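Local coordinates for putative peptide ABC-transport system periplasmic peptide-binding protein (PDB 4OEV) that binds nickel(II) outside the cytoplasmic membrane for an ABC-type importer and belongs to a solute-binding family generally assigned to peptide uptake, at residues A[274-277]-A[278-282]; A[285-289]-A[290-294]; A[341-344]-A[345-349]. One frame throughout, in Å; residues are numbered along the deposited sequence.

Interaction 1: A[274-277]-A[278-282]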
loop_
_atom_site.group_PDB
_atom_site.type_symbol
_atom_site.label_atom_id
_atom_site.label_comp_id
_atom_site.label_asym_id
_atom_site.label_seq_id
_atom_site.Cartn_x
_atom_site.Cartn_y
_atom_site.Cartn_z
ATOM N N ASN A 274 -12.869 0.570 21.301
ATOM C CA ASN A 274 -14.192 1.152 21.123
ATOM C C ASN A 274 -14.591 1.470 19.690
ATOM O O ASN A 274 -15.684 1.103 19.261
ATOM C CB ASN A 274 -14.310 2.388 22.003
ATOM C CG ASN A 274 -14.138 2.049 23.479
ATOM O OD1 ASN A 274 -14.749 1.092 23.977
ATOM N ND2 ASN A 274 -13.292 2.808 24.178
ATOM N N LEU A 275 -13.742 2.160 18.946
ATOM C CA LEU A 275 -14.114 2.511 17.583
ATOM C C LEU A 275 -14.045 1.317 16.633
ATOM O O LEU A 275 -14.960 1.087 15.813
ATOM C CB LEU A 275 -13.216 3.625 17.052
ATOM C CG LEU A 275 -13.402 4.021 15.595
ATOM C CD1 LEU A 275 -14.833 4.516 15.348
ATOM C CD2 LEU A 275 -12.378 5.086 15.272
ATOM N N LEU A 276 -12.982 0.537 16.788
ATOM C CA LEU A 276 -12.636 -0.461 15.793
ATOM C C LEU A 276 -13.103 -1.824 16.167
ATOM O O LEU A 276 -12.874 -2.772 15.413
ATOM C CB LEU A 276 -11.139 -0.491 15.568
ATOM C CG LEU A 276 -10.781 0.630 14.609
ATOM C CD1 LEU A 276 -9.315 0.905 14.666
ATOM C CD2 LEU A 276 -11.209 0.208 13.214
ATOM N N HIS A 277 -13.699 -1.925 17.351
ATOM C CA HIS A 277 -14.407 -3.134 17.778
ATOM C C HIS A 277 -13.550 -4.371 17.636
ATOM O O HIS A 277 -14.028 -5.412 17.186
ATOM C CB HIS A 277 -15.697 -3.316 16.980
ATOM C CG HIS A 277 -16.580 -2.106 16.964
ATOM N ND1 HIS A 277 -17.121 -1.563 18.112
ATOM C CD2 HIS A 277 -17.039 -1.350 15.938
ATOM C CE1 HIS A 277 -17.863 -0.515 17.794
ATOM N NE2 HIS A 277 -17.831 -0.366 16.480
ATOM N N ASP A 278 -12.271 -4.228 17.956
ATOM C CA ASP A 278 -11.312 -5.333 17.868
ATOM C C ASP A 278 -11.215 -5.976 16.443
ATOM O O ASP A 278 -10.926 -7.168 16.279
ATOM C CB ASP A 278 -11.657 -6.371 18.953
ATOM C CG ASP A 278 -11.521 -5.786 20.380
ATOM O OD1 ASP A 278 -10.501 -5.098 20.642
ATOM O OD2 ASP A 278 -12.437 -5.984 21.223
ATOM N N TYR A 279 -11.507 -5.160 15.430
ATOM C CA TYR A 279 -11.126 -5.430 14.047
ATOM C C TYR A 279 -9.790 -4.744 13.785
ATOM O O TYR A 279 -9.483 -4.321 12.657
ATOM C CB TYR A 279 -12.187 -4.919 13.089
ATOM C CG TYR A 279 -12.820 -6.015 12.277
ATOM C CD1 TYR A 279 -12.371 -6.277 10.984
ATOM C CD2 TYR A 279 -13.856 -6.787 12.789
ATOM C CE1 TYR A 279 -12.934 -7.284 10.214
ATOM C CE2 TYR A 279 -14.442 -7.808 12.019
ATOM C CZ TYR A 279 -13.963 -8.050 10.728
ATOM O OH TYR A 279 -14.514 -9.043 9.942
ATOM N N ALA A 280 -8.990 -4.622 14.840
ATOM C CA ALA A 280 -7.735 -3.861 14.767
ATOM C C ALA A 280 -6.839 -4.175 15.964
ATOM O O ALA A 280 -7.310 -4.721 16.963
ATOM C CB ALA A 280 -8.030 -2.377 14.697
ATOM N N PHE A 281 -5.559 -3.832 15.869
ATOM C CA PHE A 281 -4.712 -3.899 17.044
ATOM C C PHE A 281 -3.891 -2.607 17.087
ATOM O O PHE A 281 -3.689 -1.950 16.053
ATOM C CB PHE A 281 -3.843 -5.195 17.104
ATOM C CG PHE A 281 -2.623 -5.252 16.171
ATOM C CD1 PHE A 281 -1.417 -4.608 16.498
ATOM C CD2 PHE A 281 -2.634 -6.089 15.031
ATOM C CE1 PHE A 281 -0.286 -4.714 15.644
ATOM C CE2 PHE A 281 -1.519 -6.218 14.186
ATOM C CZ PHE A 281 -0.347 -5.535 14.481
ATOM N N VAL A 282 -3.519 -2.198 18.299
ATOM C CA VAL A 282 -2.758 -0.951 18.474
ATOM C C VAL A 282 -1.436 -1.013 17.696
ATOM O O VAL A 282 -0.722 -2.013 17.800
ATOM C CB VAL A 282 -2.460 -0.662 19.942
ATOM C CG1 VAL A 282 -1.604 0.631 20.051
ATOM C CG2 VAL A 282 -3.783 -0.552 20.748
#
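The Y279 ring leads away from L276; of its side chain, CB comes nearest, 3.2 Å from L276 O, and the ring itself forms a cation-pi contact with R235. At the turn itself, one face of the H277 imidazole has the carbonyl oxygen of L275 above it, 3.1 Å from the ring plane and displaced toward the rim. Further along, the F281 ring meets that of Y459 with the two planes nearly parallel.

The chain reverses here in a type I' beta turn from L276 to Y279, just after helix 268-274. H277 and D278 fill its two central positions, both with the positive phi of left-handed backbone. The turn closes through Y279 N, which donates to L276 O at 2.8 Å in a fairly straight bond (162° at the hydrogen); the donor stands above the carbonyl plane, 35° out of it. The positive phi of D278 brings its CB to 3.1 Å from H277 O, the carbonyl just before it.

Inside the bend the contact is apolar. With CG anti to its own carbonyl carbon (chi1 -82°), L276 reaches across to the returning strand, and its CD1 comes within 3.5 Å of A280 CB while L276 CB sits 3.7 Å from the same methyl. A280 opens strand 280-282, which pairs antiparallel with strand 454-467, with backbone bonds of F281 to Y459 and, just ahead of the strand, of Y279 to D461. The buried L276 also packs on A458 of that strand and on V219.

Interaction 2: A[285-289]-A[290-294]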
loop_
_atom_site.group_PDB
_atom_site.type_symbol
_atom_site.label_atom_id
_atom_site.label_comp_id
_atom_site.label_asym_id
_atom_site.label_seq_id
_atom_site.Cartn_x
_atom_site.Cartn_y
_atom_site.Cartn_z
ATOM N N HIS A 285 4.638 1.034 15.291
ATOM C CA HIS A 285 5.635 1.257 14.232
ATOM C C HIS A 285 5.207 0.516 12.940
ATOM O O HIS A 285 4.191 -0.170 12.951
ATOM C CB HIS A 285 7.032 0.854 14.730
ATOM C CG HIS A 285 7.304 -0.623 14.749
ATOM N ND1 HIS A 285 7.417 -1.385 13.603
ATOM C CD2 HIS A 285 7.590 -1.455 15.779
ATOM C CE1 HIS A 285 7.703 -2.626 13.927
ATOM N NE2 HIS A 285 7.821 -2.699 15.241
ATOM N N PRO A 286 5.937 0.700 11.818
ATOM C CA PRO A 286 5.287 0.324 10.548
ATOM C C PRO A 286 5.603 -1.094 10.058
ATOM O O PRO A 286 5.185 -1.483 8.943
ATOM C CB PRO A 286 5.841 1.353 9.579
ATOM C CG PRO A 286 7.228 1.584 10.071
ATOM C CD PRO A 286 7.230 1.358 11.574
ATOM N N LEU A 287 6.243 -1.890 10.903
ATOM C CA LEU A 287 6.650 -3.224 10.474
ATOM C C LEU A 287 6.216 -4.333 11.429
ATOM O O LEU A 287 6.909 -5.351 11.545
ATOM C CB LEU A 287 8.181 -3.255 10.286
ATOM C CG LEU A 287 8.750 -2.447 9.127
ATOM C CD1 LEU A 287 10.245 -2.388 9.219
ATOM C CD2 LEU A 287 8.348 -3.068 7.790
ATOM N N GLU A 288 5.052 -4.170 12.081
ATOM C CA GLU A 288 4.621 -5.094 13.155
ATOM C C GLU A 288 3.964 -6.402 12.671
ATOM O O GLU A 288 3.565 -7.266 13.486
ATOM C CB GLU A 288 3.673 -4.359 14.101
ATOM C CG GLU A 288 4.412 -3.212 14.818
ATOM C CD GLU A 288 3.615 -2.626 15.962
ATOM O OE1 GLU A 288 3.118 -1.479 15.794
ATOM O OE2 GLU A 288 3.482 -3.310 16.993
ATOM N N ARG A 289 3.855 -6.544 11.358
ATOM C CA ARG A 289 3.448 -7.819 10.781
ATOM C C ARG A 289 4.563 -8.392 9.902
ATOM O O ARG A 289 4.351 -9.389 9.185
ATOM C CB ARG A 289 2.166 -7.676 9.961
ATOM C CG ARG A 289 0.906 -7.590 10.830
ATOM C CD ARG A 289 -0.215 -8.395 10.199
ATOM N NE ARG A 289 -1.471 -8.130 10.890
ATOM C CZ ARG A 289 -2.007 -8.936 11.801
ATOM N NH1 ARG A 289 -1.407 -10.086 12.100
ATOM N NH2 ARG A 289 -3.157 -8.605 12.394
ATOM N N SER A 290 5.754 -7.834 10.061
ATOM C CA SER A 290 6.952 -8.275 9.320
ATOM C C SER A 290 7.918 -9.156 10.105
ATOM O O SER A 290 7.971 -9.072 11.337
ATOM C CB SER A 290 7.721 -7.055 8.857
ATOM O OG SER A 290 8.906 -7.475 8.193
ATOM N N TRP A 291 8.711 -9.981 9.396
ATOM C CA TRP A 291 9.810 -10.691 10.040
ATOM C C TRP A 291 10.821 -9.675 10.593
ATOM O O TRP A 291 11.563 -9.961 11.553
ATOM C CB TRP A 291 10.489 -11.670 9.065
ATOM C CG TRP A 291 10.896 -11.068 7.747
ATOM C CD1 TRP A 291 10.212 -11.145 6.576
ATOM C CD2 TRP A 291 12.092 -10.311 7.466
ATOM N NE1 TRP A 291 10.890 -10.479 5.590
ATOM C CE2 TRP A 291 12.053 -9.968 6.108
ATOM C CE3 TRP A 291 13.190 -9.898 8.233
ATOM C CZ2 TRP A 291 13.066 -9.233 5.497
ATOM C CZ3 TRP A 291 14.186 -9.141 7.624
ATOM C CH2 TRP A 291 14.113 -8.822 6.279
ATOM N N ALA A 292 10.822 -8.496 9.984
ATOM C CA ALA A 292 11.714 -7.398 10.350
ATOM C C ALA A 292 11.368 -6.748 11.701
ATOM O O ALA A 292 12.119 -5.917 12.189
ATOM C CB ALA A 292 11.674 -6.337 9.259
ATOM N N ASN A 293 10.227 -7.104 12.290
ATOM C CA ASN A 293 9.803 -6.494 13.552
ATOM C C ASN A 293 10.817 -6.816 14.655
ATOM O O ASN A 293 11.152 -7.982 14.906
ATOM C CB ASN A 293 8.368 -6.964 13.910
ATOM C CG ASN A 293 7.801 -6.306 15.176
ATOM O OD1 ASN A 293 8.460 -5.499 15.820
ATOM N ND2 ASN A 293 6.544 -6.635 15.512
ATOM N N SER A 294 11.292 -5.774 15.332
ATOM C CA SER A 294 12.273 -5.975 16.401
ATOM C C SER A 294 11.638 -6.551 17.675
ATOM O O SER A 294 12.321 -7.123 18.551
ATOM C CB SER A 294 12.966 -4.653 16.690
ATOM O OG SER A 294 11.999 -3.661 17.011
HETATM O O HOH W 1 4.746 -5.781 17.601
#
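H285 meets N293 through its ring edge: NE2 donates to N293 OD1 at 2.9 Å. The oxygen lies in the imidazole plane, but the donor stands 65° out of the amide's carbonyl plane; the two flat groups are almost perpendicular (82° apart). N293 OD1 also takes K295 N. At the other ring nitrogen, H285 ND1 accepts from L287 N at 3.0 Å. L287 heads a type I beta turn in the irregular connection between strand 280-282 and helix 304-313, beside helix 434-450; its O takes S290 N at 3.1 Å, and its CD1 rests loosely on A292 CB.

E288 lies back across the imidazole, CG over the ring centre and 3.4 Å above the plane. Its OE1 takes H285 N at 3.0 Å as well as N284 N, while OE2 is bridged to N293 ND2 by a water that donates to the carboxylate and accepts from the amide. N293 can reach back because its CG is anti to the backbone N (chi1 -176°). Beyond R289, whose NE makes a weak bond to S238 O, a second type I turn runs from S290 to N293; within it S290 OG accepts from A292 N at 2.8 Å, an ST turn.

With one ring nitrogen accepting a backbone N-H and the other donating to an amide oxygen, H285 is probably neutral with its proton on NE2, and bonds at both nitrogens should fix the ring's rotation.

Interaction 3: A[341-344]-A[345-349]. With OXL (oxalate ion), chain D.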
loop_
_atom_site.group_PDB
_atom_site.type_symbol
_atom_site.label_atom_id
_atom_site.label_comp_id
_atom_site.label_asym_id
_atom_site.label_seq_id
_atom_site.Cartn_x
_atom_site.Cartn_y
_atom_site.Cartn_z
ATOM N N ASP A 341 -14.010 8.031 3.840
ATOM C CA ASP A 341 -13.590 6.917 4.719
ATOM C C ASP A 341 -14.038 7.163 6.175
ATOM O O ASP A 341 -13.415 7.978 6.892
ATOM C CB ASP A 341 -12.087 6.735 4.652
ATOM C CG ASP A 341 -11.605 5.465 5.369
ATOM O OD1 ASP A 341 -12.302 4.996 6.301
ATOM O OD2 ASP A 341 -10.520 4.947 4.972
ATOM N N PRO A 342 -15.078 6.424 6.619
ATOM C CA PRO A 342 -15.685 6.733 7.912
ATOM C C PRO A 342 -14.720 6.454 9.037
ATOM O O PRO A 342 -14.812 7.152 10.055
ATOM C CB PRO A 342 -16.907 5.815 7.992
ATOM C CG PRO A 342 -16.548 4.592 7.107
ATOM C CD PRO A 342 -15.699 5.235 5.976
ATOM N N LEU A 343 -13.796 5.512 8.839
ATOM C CA LEU A 343 -12.828 5.165 9.869
ATOM C C LEU A 343 -11.883 6.333 10.124
ATOM O O LEU A 343 -11.617 6.717 11.282
ATOM C CB LEU A 343 -12.066 3.913 9.479
ATOM C CG LEU A 343 -10.986 3.516 10.483
ATOM C CD1 LEU A 343 -11.611 3.413 11.866
ATOM C CD2 LEU A 343 -10.423 2.181 10.092
ATOM N N ARG A 344 -11.433 6.946 9.040
ATOM C CA ARG A 344 -10.490 8.059 9.158
ATOM C C ARG A 344 -11.170 9.300 9.705
ATOM O O ARG A 344 -10.573 10.021 10.522
ATOM C CB ARG A 344 -9.831 8.351 7.801
ATOM C CG ARG A 344 -9.266 7.113 7.146
ATOM C CD ARG A 344 -8.245 7.495 6.093
ATOM N NE ARG A 344 -7.872 6.428 5.149
ATOM C CZ ARG A 344 -6.670 6.332 4.556
ATOM N NH1 ARG A 344 -6.415 5.368 3.666
ATOM N NH2 ARG A 344 -5.695 7.180 4.878
ATOM N N VAL A 345 -12.408 9.570 9.279
ATOM C CA VAL A 345 -13.173 10.673 9.849
ATOM C C VAL A 345 -13.335 10.494 11.358
ATOM O O VAL A 345 -13.136 11.461 12.131
ATOM C CB VAL A 345 -14.585 10.803 9.223
ATOM C CG1 VAL A 345 -15.436 11.807 10.027
ATOM C CG2 VAL A 345 -14.474 11.166 7.732
ATOM N N SER A 346 -13.697 9.278 11.781
ATOM C CA SER A 346 -13.867 8.997 13.210
ATOM C C SER A 346 -12.561 9.200 13.951
ATOM O O SER A 346 -12.519 9.794 15.015
ATOM C CB SER A 346 -14.377 7.578 13.440
ATOM O OG SER A 346 -15.756 7.493 13.098
ATOM N N LEU A 347 -11.480 8.681 13.383
ATOM C CA LEU A 347 -10.176 8.873 13.985
ATOM C C LEU A 347 -9.725 10.331 14.109
ATOM O O LEU A 347 -9.138 10.687 15.131
ATOM C CB LEU A 347 -9.121 8.083 13.179
ATOM C CG LEU A 347 -9.187 6.573 13.397
ATOM C CD1 LEU A 347 -8.219 5.913 12.369
ATOM C CD2 LEU A 347 -8.878 6.173 14.836
ATOM N N ALA A 348 -9.979 11.164 13.088
ATOM C CA ALA A 348 -9.627 12.576 13.130
ATOM C C ALA A 348 -10.418 13.274 14.254
ATOM O O ALA A 348 -9.896 14.176 14.938
ATOM C CB ALA A 348 -9.908 13.248 11.812
ATOM N N GLY A 349 -11.670 12.875 14.411
ATOM C CA GLY A 349 -12.513 13.354 15.508
ATOM C C GLY A 349 -11.996 12.974 16.889
ATOM O O GLY A 349 -12.020 13.797 17.816
HETATM C C1 OXL D . -3.251 6.748 2.434
HETATM C C2 OXL D . -2.086 6.876 1.458
HETATM O O1 OXL D . -3.354 7.432 3.538
HETATM O O2 OXL D . -1.528 7.987 1.413
HETATM O O3 OXL D . -4.153 5.958 2.087
HETATM O O4 OXL D . -1.791 5.954 0.610
#
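L343 lies alongside L347, one helical turn on, both side chains pointing the same way and touching where L343 CG meets L347 CD1 at 4.1 Å. They belong to the first turns of helix 342-357, the crossover helix of a beta-alpha-beta unit between strands 329-338 and 361-367. D341 is the N-cap: its OD1 accepts from L343 N at 3.0 Å, on the anti side of the carboxylate, and more weakly from R344 N. The negative carboxylate at this end is probably favoured by the helix dipole. The regular backbone bonds begin at the same residue, with V345 N donating to D341 O at 3.0 Å.

The other carboxylate oxygen holds R344. D341 OD2 receives R344 NE at 3.0 Å in a salt bridge, approached from above the carboxylate plane (49° out of it), although the oxygen lies within the guanidinium plane. Extended from CG to NE, the arginine reaches beyond the helix into the oxalate pocket beside the nickel, close to M338 and H481; the metal, bound by H26, H480 and H481, is about 4 Å from its side chain. D341, a second-shell residue, thus caps the helix and probably also positions the arginine. R344 NH2 also bonds to L381 O. Both terminal nitrogens grip one carboxylate of the bound oxalate: R344 NH1 donates to oxalate O3 at 2.8 Å, and R344 NH2 to O1 at 2.7 Å.

The three interactions follow one another along the chain. Interaction 1 joins helix 268-274 to strand 280-282, interaction 2 lies in the loop after that strand, and interaction 3 starts helix 342-357. Interactions 1 and 3 are direct neighbours, their centres about 13 Å apart: L276 CD2 packs on L343 CD1 at 3.5 Å, and L275 lies against S346 and L347. Interaction 2 is about 19 Å from interaction 1, centre to centre, touching it where F281 meets R289 and E288; Y459 of strand 454-467 has contacts with both. Between interactions 2 and 3 the nearest atoms are about 13 Å apart. The 274-282 turn therefore packs directly on the helix start that carries the oxalate-binding arginine.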